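Local structure of endoglucanase (Uncultured bacterium, 3X17) at residues A[184-189]-A[374-379]. The protein probably hydrolyses internal beta-1,4-glucosidic bonds of cellulose, as an endoglucanase of glycoside hydrolase family 9 with an N-terminal Ig-like domain. Sequence-based numbering, arbitrary orientation.
With CA (calcium ion), chain E.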
# COMPACT_ATOMS: atom_id res chain seq x y z
N VAL A 184 5.75 14.60 1.97
CA VAL A 184 5.21 14.74 0.63
C VAL A 184 5.49 13.50 -0.25
O VAL A 184 4.71 13.17 -1.16
CB VAL A 184 5.75 15.99 -0.07
CG1 VAL A 184 5.52 15.86 -1.58
CG2 VAL A 184 5.04 17.23 0.45
N THR A 185 6.56 12.77 0.08
CA THR A 185 7.10 11.77 -0.82
C THR A 185 6.19 10.54 -0.80
O THR A 185 5.88 9.97 -1.85
CB THR A 185 8.57 11.41 -0.42
OG1 THR A 185 9.36 12.62 -0.36
CG2 THR A 185 9.20 10.45 -1.43
N THR A 186 5.63 10.22 0.36
CA THR A 186 4.68 9.13 0.50
C THR A 186 3.25 9.59 0.23
O THR A 186 2.45 8.83 -0.30
CB THR A 186 4.74 8.49 1.91
OG1 THR A 186 4.82 9.54 2.88
CG2 THR A 186 5.96 7.55 2.06
N THR A 187 2.91 10.80 0.67
CA THR A 187 1.57 11.33 0.49
C THR A 187 1.20 11.40 -0.98
O THR A 187 0.09 11.04 -1.35
CB THR A 187 1.38 12.76 1.11
OG1 THR A 187 1.46 12.67 2.53
CG2 THR A 187 -0.05 13.35 0.78
N ALA A 188 2.14 11.83 -1.81
CA ALA A 188 1.87 11.98 -3.23
C ALA A 188 1.70 10.62 -3.93
O ALA A 188 0.70 10.41 -4.63
CB ALA A 188 2.95 12.85 -3.91
N VAL A 189 2.55 9.64 -3.63
CA VAL A 189 2.40 8.33 -4.29
C VAL A 189 1.19 7.59 -3.75
O VAL A 189 0.64 6.70 -4.41
CB VAL A 189 3.67 7.43 -4.19
CG1 VAL A 189 4.89 8.13 -4.73
CG2 VAL A 189 3.89 6.89 -2.76
N VAL A 374 5.43 0.07 -7.90
CA VAL A 374 5.28 1.46 -7.47
C VAL A 374 5.76 1.64 -6.04
O VAL A 374 5.41 0.83 -5.15
CB VAL A 374 3.80 1.88 -7.57
CG1 VAL A 374 3.55 3.18 -6.82
CG2 VAL A 374 3.41 1.96 -9.06
N SER A 375 6.67 2.60 -5.85
CA SER A 375 7.20 2.92 -4.52
C SER A 375 7.47 4.44 -4.43
O SER A 375 7.46 5.12 -5.44
CB SER A 375 8.52 2.15 -4.28
OG SER A 375 9.57 2.77 -5.00
N TRP A 376 7.70 4.95 -3.22
CA TRP A 376 8.09 6.36 -3.03
C TRP A 376 9.45 6.72 -3.62
O TRP A 376 9.73 7.90 -3.86
CB TRP A 376 8.02 6.76 -1.55
CG TRP A 376 8.98 6.02 -0.64
CD1 TRP A 376 8.67 4.97 0.20
CD2 TRP A 376 10.36 6.33 -0.38
NE1 TRP A 376 9.80 4.54 0.86
CE2 TRP A 376 10.85 5.37 0.53
CE3 TRP A 376 11.25 7.28 -0.90
CZ2 TRP A 376 12.17 5.36 1.00
CZ3 TRP A 376 12.58 7.28 -0.44
CH2 TRP A 376 13.02 6.32 0.51
N VAL A 377 10.26 5.72 -3.92
CA VAL A 377 11.50 5.96 -4.68
C VAL A 377 11.20 6.11 -6.18
O VAL A 377 11.55 7.13 -6.80
CB VAL A 377 12.51 4.82 -4.46
CG1 VAL A 377 13.73 4.99 -5.35
CG2 VAL A 377 12.95 4.78 -2.98
N ASN A 378 10.52 5.10 -6.73
CA ASN A 378 10.23 5.03 -8.16
C ASN A 378 8.74 4.78 -8.40
O ASN A 378 8.25 3.70 -8.15
CB ASN A 378 11.05 3.91 -8.80
CG ASN A 378 10.83 3.81 -10.29
OD1 ASN A 378 9.93 4.43 -10.84
ND2 ASN A 378 11.63 2.98 -10.93
N PRO A 379 8.01 5.82 -8.76
CA PRO A 379 6.57 5.70 -8.99
C PRO A 379 6.25 5.52 -10.50
O PRO A 379 5.08 5.58 -10.90
CB PRO A 379 6.05 7.05 -8.51
CG PRO A 379 7.10 7.98 -8.90
CD PRO A 379 8.42 7.23 -8.65
CA CA E . 12.78 9.03 -7.66
O HOH W 1 14.30 7.16 -8.30
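Two threonine methyls from the start of helix 184-200 meet the indole of Trp-376, each approaching it obliquely. CG2 of Thr-185 lies 3.8 Å from CE3 on the six-membered ring and 3.6 Å from the backbone O of Trp-376, and CG2 of Thr-186 lies 4.2 Å from CD1 on the pyrrole ring. Thr-185 crosses the tryptophan at a slant, whereas Thr-186 runs beside it and points the same way. The Trp-376 side chain sets out toward the helix, then its outer part turns off; chi1 (63°) places CG between the backbone N and carbonyl carbon. One face of the indole carries CG2 of Val-377, 3.5 Å above the plane and offset toward the rim. One turn further along the helix, Val-189 CG1 reaches the loop backbone at Trp-376 CA (4.0 Å) and packs on CB of Pro-379 (4.1 Å). The threonine hydroxyls bond away from the loop: OG1 of Thr-185 is hydrogen-bonded to Asp-274 OD1 and Gln-273 NE2, and Thr-186 OG1 to Asp-176 OD1. Within the loop, Ser-375 OG accepts a nearly straight bond from Asn-378 N (3.1 Å, 177°) and a weak one from Val-377 N, an ST motif. Val-377 O binds the calcium ion (2.4 Å), with a water, the carboxylates of Asp-333, Asp-338 and Asp-339 and the backbone O of Asp-335. Inside the (alpha/alpha)6 barrel domain, a helix start thus joins a calcium-binding loop. No hydrogen bond links the two segments: helix methyls lie against indole, proline and loop backbone, while the loop's polar and metal bonds are likely to fix its shape.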